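Local atomic coordinates of arginine decarboxylase (Campylobacter jejuni subsp. jejuni, PDB entry 3NZP), a protein that probably catalyses the pyridoxal-phosphate-dependent decarboxylation of arginine to agmatine, a step in polyamine and spermidine biosynthesis. Residues F144-E158 / I169-R183. Numbering follows the deposited sequence.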
loop_
_atom_site.group_PDB
_atom_site.type_symbol
_atom_site.label_atom_id
_atom_site.label_comp_id
_atom_site.label_asym_id
_atom_site.label_seq_id
_atom_site.Cartn_x
_atom_site.Cartn_y
_atom_site.Cartn_z
ATOM N N PHE B 144 -24.044 -18.234 -12.526
ATOM C CA PHE B 144 -25.076 -19.167 -12.956
ATOM C C PHE B 144 -24.472 -20.542 -13.155
ATOM O O PHE B 144 -25.024 -21.541 -12.680
ATOM C CB PHE B 144 -25.686 -18.709 -14.281
ATOM C CG PHE B 144 -27.013 -18.033 -14.143
ATOM C CD1 PHE B 144 -28.194 -18.752 -14.304
ATOM C CD2 PHE B 144 -27.088 -16.680 -13.843
ATOM C CE1 PHE B 144 -29.435 -18.126 -14.163
ATOM C CE2 PHE B 144 -28.319 -16.049 -13.700
ATOM C CZ PHE B 144 -29.494 -16.774 -13.860
ATOM N N ILE B 145 -23.344 -20.623 -13.851
ATOM C CA ILE B 145 -22.793 -21.956 -14.051
ATOM C C ILE B 145 -22.394 -22.560 -12.715
ATOM O O ILE B 145 -22.388 -23.778 -12.570
ATOM C CB ILE B 145 -21.555 -22.026 -15.037
ATOM C CG1 ILE B 145 -20.265 -22.055 -14.261
ATOM C CG2 ILE B 145 -21.510 -20.856 -16.010
ATOM C CD1 ILE B 145 -19.158 -22.376 -15.177
ATOM N N ALA B 146 -22.077 -21.712 -11.740
ATOM C CA ALA B 146 -21.707 -22.195 -10.403
ATOM C C ALA B 146 -22.935 -22.852 -9.778
ATOM O O ALA B 146 -22.820 -23.772 -8.977
ATOM C CB ALA B 146 -21.226 -21.035 -9.543
ATOM N N ALA B 147 -24.108 -22.355 -10.152
ATOM C CA ALA B 147 -25.364 -22.890 -9.651
ATOM C C ALA B 147 -25.622 -24.244 -10.300
ATOM O O ALA B 147 -25.963 -25.219 -9.621
ATOM C CB ALA B 147 -26.494 -21.940 -9.982
ATOM N N GLU B 148 -25.441 -24.285 -11.621
ATOM C CA GLU B 148 -25.655 -25.488 -12.433
ATOM C C GLU B 148 -24.675 -26.565 -12.017
ATOM O O GLU B 148 -24.941 -27.754 -12.132
ATOM C CB GLU B 148 -25.476 -25.129 -13.910
ATOM C CG GLU B 148 -26.417 -24.011 -14.341
ATOM C CD GLU B 148 -25.959 -23.261 -15.578
ATOM O OE1 GLU B 148 -24.807 -23.478 -16.018
ATOM O OE2 GLU B 148 -26.761 -22.437 -16.102
HETATM N N MSE B 149 -23.543 -26.120 -11.507
HETATM C CA MSE B 149 -22.474 -26.993 -11.064
HETATM C C MSE B 149 -22.857 -27.692 -9.767
HETATM O O MSE B 149 -22.190 -28.632 -9.343
HETATM C CB MSE B 149 -21.249 -26.136 -10.840
HETATM C CG MSE B 149 -19.964 -26.870 -10.650
HETATM SE SE MSE B 149 -18.583 -25.517 -10.656
HETATM C CE MSE B 149 -18.785 -24.922 -12.544
ATOM N N GLY B 150 -23.926 -27.203 -9.142
ATOM C CA GLY B 150 -24.407 -27.761 -7.892
ATOM C C GLY B 150 -24.042 -26.967 -6.639
ATOM O O GLY B 150 -24.243 -27.437 -5.514
ATOM N N HIS B 151 -23.522 -25.759 -6.819
ATOM C CA HIS B 151 -23.118 -24.924 -5.693
ATOM C C HIS B 151 -24.233 -24.097 -5.093
ATOM O O HIS B 151 -25.209 -23.766 -5.756
ATOM C CB HIS B 151 -21.992 -23.977 -6.115
ATOM C CG HIS B 151 -20.631 -24.463 -5.753
ATOM N ND1 HIS B 151 -19.556 -24.369 -6.610
ATOM C CD2 HIS B 151 -20.164 -25.046 -4.623
ATOM C CE1 HIS B 151 -18.485 -24.876 -6.024
ATOM N NE2 HIS B 151 -18.828 -25.293 -4.818
ATOM N N ASN B 152 -24.078 -23.750 -3.826
ATOM C CA ASN B 152 -25.075 -22.939 -3.165
ATOM C C ASN B 152 -24.641 -21.481 -3.300
ATOM O O ASN B 152 -24.197 -20.867 -2.331
ATOM C CB ASN B 152 -25.140 -23.338 -1.708
ATOM C CG ASN B 152 -26.142 -22.536 -0.943
ATOM O OD1 ASN B 152 -26.312 -22.737 0.257
ATOM N ND2 ASN B 152 -26.820 -21.617 -1.623
ATOM N N ILE B 153 -24.771 -20.923 -4.503
ATOM C CA ILE B 153 -24.338 -19.549 -4.738
ATOM C C ILE B 153 -25.460 -18.519 -4.676
ATOM O O ILE B 153 -26.598 -18.798 -5.053
ATOM C CB ILE B 153 -23.591 -19.441 -6.095
ATOM C CG1 ILE B 153 -23.014 -18.039 -6.267
ATOM C CG2 ILE B 153 -24.523 -19.774 -7.239
ATOM C CD1 ILE B 153 -22.131 -17.883 -7.493
ATOM N N THR B 154 -25.125 -17.333 -4.173
ATOM C CA THR B 154 -26.070 -16.221 -4.047
ATOM C C THR B 154 -25.438 -14.979 -4.654
ATOM O O THR B 154 -24.364 -14.554 -4.225
ATOM C CB THR B 154 -26.394 -15.899 -2.551
ATOM O OG1 THR B 154 -27.067 -17.011 -1.941
ATOM C CG2 THR B 154 -27.277 -14.658 -2.443
ATOM N N LEU B 155 -26.088 -14.395 -5.654
ATOM C CA LEU B 155 -25.572 -13.173 -6.277
ATOM C C LEU B 155 -26.203 -11.973 -5.596
ATOM O O LEU B 155 -27.410 -11.767 -5.688
ATOM C CB LEU B 155 -25.925 -13.135 -7.764
ATOM C CG LEU B 155 -24.891 -13.631 -8.769
ATOM C CD1 LEU B 155 -24.071 -14.763 -8.212
ATOM C CD2 LEU B 155 -25.620 -14.050 -10.018
ATOM N N THR B 156 -25.395 -11.177 -4.913
ATOM C CA THR B 156 -25.914 -9.997 -4.239
ATOM C C THR B 156 -25.904 -8.778 -5.176
ATOM O O THR B 156 -24.835 -8.317 -5.585
ATOM C CB THR B 156 -25.083 -9.688 -2.983
ATOM O OG1 THR B 156 -25.160 -10.789 -2.073
ATOM C CG2 THR B 156 -25.596 -8.443 -2.303
ATOM N N ILE B 157 -27.093 -8.270 -5.510
ATOM C CA ILE B 157 -27.249 -7.109 -6.398
ATOM C C ILE B 157 -26.831 -5.800 -5.727
ATOM O O ILE B 157 -27.200 -5.535 -4.588
ATOM C CB ILE B 157 -28.736 -6.955 -6.882
ATOM C CG1 ILE B 157 -29.016 -7.938 -8.008
ATOM C CG2 ILE B 157 -29.010 -5.553 -7.393
ATOM C CD1 ILE B 157 -29.016 -9.360 -7.555
ATOM N N GLU B 158 -26.074 -4.982 -6.450
ATOM C CA GLU B 158 -25.612 -3.703 -5.932
ATOM C C GLU B 158 -26.495 -2.587 -6.487
ATOM O O GLU B 158 -26.570 -1.504 -5.913
ATOM C CB GLU B 158 -24.166 -3.463 -6.357
ATOM C CG GLU B 158 -23.222 -4.608 -6.041
ATOM C CD GLU B 158 -23.002 -4.783 -4.554
ATOM O OE1 GLU B 158 -22.808 -3.750 -3.880
ATOM O OE2 GLU B 158 -23.014 -5.939 -4.065
ATOM N N ILE B 169 -30.386 -12.889 -18.443
ATOM C CA ILE B 169 -29.644 -14.116 -18.665
ATOM C C ILE B 169 -30.269 -15.285 -17.924
ATOM O O ILE B 169 -29.861 -16.429 -18.104
ATOM C CB ILE B 169 -28.151 -14.014 -18.248
ATOM C CG1 ILE B 169 -27.990 -14.445 -16.806
ATOM C CG2 ILE B 169 -27.621 -12.599 -18.417
ATOM C CD1 ILE B 169 -26.576 -14.789 -16.495
ATOM N N ALA B 170 -31.261 -15.004 -17.092
ATOM C CA ALA B 170 -31.923 -16.062 -16.340
ATOM C C ALA B 170 -32.704 -16.949 -17.294
ATOM O O ALA B 170 -32.627 -18.186 -17.236
ATOM C CB ALA B 170 -32.859 -15.453 -15.312
ATOM N N LYS B 171 -33.457 -16.284 -18.168
ATOM C CA LYS B 171 -34.296 -16.941 -19.160
ATOM C C LYS B 171 -33.487 -17.320 -20.389
ATOM O O LYS B 171 -34.036 -17.658 -21.432
ATOM C CB LYS B 171 -35.464 -16.019 -19.542
ATOM C CG LYS B 171 -35.062 -14.625 -20.022
ATOM C CD LYS B 171 -36.261 -13.649 -20.063
ATOM C CE LYS B 171 -36.848 -13.384 -18.670
ATOM N NZ LYS B 171 -38.044 -12.481 -18.715
ATOM N N GLU B 172 -32.168 -17.264 -20.248
ATOM C CA GLU B 172 -31.260 -17.612 -21.327
ATOM C C GLU B 172 -30.479 -18.861 -20.955
ATOM O O GLU B 172 -30.118 -19.650 -21.821
ATOM C CB GLU B 172 -30.279 -16.472 -21.596
ATOM C CG GLU B 172 -30.524 -15.712 -22.882
ATOM C CD GLU B 172 -29.326 -14.860 -23.272
ATOM O OE1 GLU B 172 -29.349 -14.277 -24.378
ATOM O OE2 GLU B 172 -28.365 -14.779 -22.475
ATOM N N ARG B 173 -30.215 -19.036 -19.662
ATOM C CA ARG B 173 -29.467 -20.201 -19.192
ATOM C C ARG B 173 -30.375 -21.415 -19.048
ATOM O O ARG B 173 -31.291 -21.618 -19.837
ATOM C CB ARG B 173 -28.800 -19.906 -17.852
ATOM C CG ARG B 173 -27.850 -18.731 -17.869
ATOM C CD ARG B 173 -26.595 -19.068 -18.617
ATOM N NE ARG B 173 -25.925 -20.216 -18.025
ATOM C CZ ARG B 173 -24.706 -20.618 -18.364
ATOM N NH1 ARG B 173 -24.032 -19.955 -19.295
ATOM N NH2 ARG B 173 -24.161 -21.673 -17.771
ATOM N N PHE B 174 -30.125 -22.224 -18.032
ATOM C CA PHE B 174 -30.925 -23.416 -17.825
ATOM C C PHE B 174 -31.786 -23.336 -16.580
ATOM O O PHE B 174 -31.984 -22.256 -16.009
ATOM C CB PHE B 174 -30.012 -24.624 -17.744
ATOM C CG PHE B 174 -28.951 -24.631 -18.793
ATOM C CD1 PHE B 174 -29.289 -24.619 -20.142
ATOM C CD2 PHE B 174 -27.610 -24.617 -18.437
ATOM C CE1 PHE B 174 -28.304 -24.601 -21.123
ATOM C CE2 PHE B 174 -26.617 -24.597 -19.405
ATOM C CZ PHE B 174 -26.966 -24.586 -20.754
ATOM N N LYS B 175 -32.289 -24.486 -16.153
ATOM C CA LYS B 175 -33.152 -24.553 -14.983
ATOM C C LYS B 175 -32.469 -24.033 -13.730
ATOM O O LYS B 175 -32.978 -23.126 -13.068
ATOM C CB LYS B 175 -33.621 -25.995 -14.749
ATOM C CG LYS B 175 -34.686 -26.160 -13.657
ATOM C CD LYS B 175 -36.071 -25.668 -14.106
ATOM C CE LYS B 175 -37.127 -25.883 -13.016
ATOM N NZ LYS B 175 -36.842 -25.098 -11.779
ATOM N N PRO B 176 -31.295 -24.589 -13.385
ATOM C CA PRO B 176 -30.580 -24.138 -12.179
ATOM C C PRO B 176 -30.222 -22.650 -12.213
ATOM O O PRO B 176 -29.494 -22.186 -13.101
ATOM C CB PRO B 176 -29.336 -25.034 -12.152
ATOM C CG PRO B 176 -29.778 -26.258 -12.926
ATOM C CD PRO B 176 -30.540 -25.646 -14.075
ATOM N N LYS B 177 -30.756 -21.900 -11.259
ATOM C CA LYS B 177 -30.464 -20.477 -11.178
ATOM C C LYS B 177 -29.960 -20.115 -9.787
ATOM O O LYS B 177 -30.365 -20.707 -8.782
ATOM C CB LYS B 177 -31.690 -19.630 -11.558
ATOM C CG LYS B 177 -33.030 -20.366 -11.511
ATOM C CD LYS B 177 -34.194 -19.504 -12.017
ATOM C CE LYS B 177 -34.033 -19.091 -13.480
ATOM N NZ LYS B 177 -33.931 -20.258 -14.411
ATOM N N PRO B 178 -29.038 -19.144 -9.718
ATOM C CA PRO B 178 -28.490 -18.730 -8.427
ATOM C C PRO B 178 -29.497 -17.993 -7.562
ATOM O O PRO B 178 -30.544 -17.541 -8.032
ATOM C CB PRO B 178 -27.309 -17.855 -8.825
ATOM C CG PRO B 178 -27.761 -17.253 -10.121
ATOM C CD PRO B 178 -28.420 -18.391 -10.828
ATOM N N ASN B 179 -29.184 -17.900 -6.280
ATOM C CA ASN B 179 -30.035 -17.193 -5.350
ATOM C C ASN B 179 -29.717 -15.730 -5.491
ATOM O O ASN B 179 -28.570 -15.353 -5.712
ATOM C CB ASN B 179 -29.749 -17.635 -3.932
ATOM C CG ASN B 179 -30.501 -18.866 -3.570
ATOM O OD1 ASN B 179 -30.187 -19.532 -2.572
ATOM N ND2 ASN B 179 -31.522 -19.188 -4.373
ATOM N N ILE B 180 -30.736 -14.899 -5.354
ATOM C CA ILE B 180 -30.546 -13.472 -5.477
ATOM C C ILE B 180 -30.481 -12.789 -4.115
ATOM O O ILE B 180 -31.290 -13.065 -3.236
ATOM C CB ILE B 180 -31.680 -12.870 -6.306
ATOM C CG1 ILE B 180 -31.606 -13.409 -7.741
ATOM C CG2 ILE B 180 -31.601 -11.361 -6.259
ATOM C CD1 ILE B 180 -32.732 -12.946 -8.649
ATOM N N GLY B 181 -29.500 -11.913 -3.929
ATOM C CA GLY B 181 -29.382 -11.201 -2.667
ATOM C C GLY B 181 -29.483 -9.710 -2.928
ATOM O O GLY B 181 -29.043 -9.243 -3.981
ATOM N N LEU B 182 -30.065 -8.949 -2.005
ATOM C CA LEU B 182 -30.169 -7.500 -2.216
ATOM C C LEU B 182 -29.374 -6.733 -1.167
ATOM O O LEU B 182 -29.613 -6.886 0.027
ATOM C CB LEU B 182 -31.635 -7.041 -2.180
ATOM C CG LEU B 182 -32.578 -7.601 -3.247
ATOM C CD1 LEU B 182 -33.927 -6.926 -3.122
ATOM C CD2 LEU B 182 -32.001 -7.356 -4.630
ATOM N N ARG B 183 -28.419 -5.924 -1.610
ATOM C CA ARG B 183 -27.609 -5.145 -0.684
ATOM C C ARG B 183 -28.381 -3.886 -0.320
ATOM O O ARG B 183 -28.642 -3.037 -1.172
ATOM C CB ARG B 183 -26.275 -4.751 -1.325
ATOM C CG ARG B 183 -25.345 -4.038 -0.377
ATOM C CD ARG B 183 -24.093 -3.576 -1.066
ATOM N NE ARG B 183 -23.171 -2.950 -0.124
ATOM C CZ ARG B 183 -22.063 -2.295 -0.466
ATOM N NH1 ARG B 183 -21.300 -1.764 0.484
ATOM N NH2 ARG B 183 -21.715 -2.162 -1.745
#
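P178 lies over one face of the F144 ring: its CD is 3.3 Å from the ring centroid and only 6° off the normal, which defines a CH-pi contact. The two side chains cross at about a right angle, and P178 CB turns to I153 CG2, so the proline wedges between helix 137-148 and the strand that follows it. I169 runs antiparallel to the F144 side chain, its CG1 and CD1 against CD2 and CE2 of the ring, while A170 CB meets F144 CZ at 3.9 Å.

One turn further along the helix, R173 and E148 form a salt bridge with carboxylate and guanidinium planes 11° apart. E148 OE2 lies in the R173 guanidinium plane and receives NE on its syn lone pair at 3.1 Å; NH2 reaches OE1, whose position is less certain. R173 CG, set beside the backbone N (chi1 -58°), lies against F144 CD1, and bends at chi2 and chi3 beyond it turn the guanidinium to the glutamate.

Strands 152-157 and 179-183 pair in parallel through five backbone bonds, including L155 N to N179 O (2.7 Å) and G181 N to L155 O. On the side of L155 and I157, I157 CD1 touches I180 CG2 at 3.5 Å. At the C-terminal end of the ladder, R183, extended from CG to NE, brings NH2 to E158 OE1 at 2.9 Å, and this oxygen lies near the guanidinium plane. The R183 side chain is about 6 Å from bound pyridoxal phosphate.

The pairing joins consecutive strands of the eight-stranded TIM-type barrel through the beta-alpha-beta crossover of helix 160-170, whose L163 and I166 pack on I157. Strand 128-131 borders 152-157, and 227-231 borders 179-183. At the outer end, E595 of the second subunit forms a salt bridge with R173 NH1, and I592 of that subunit packs on E148 and R173.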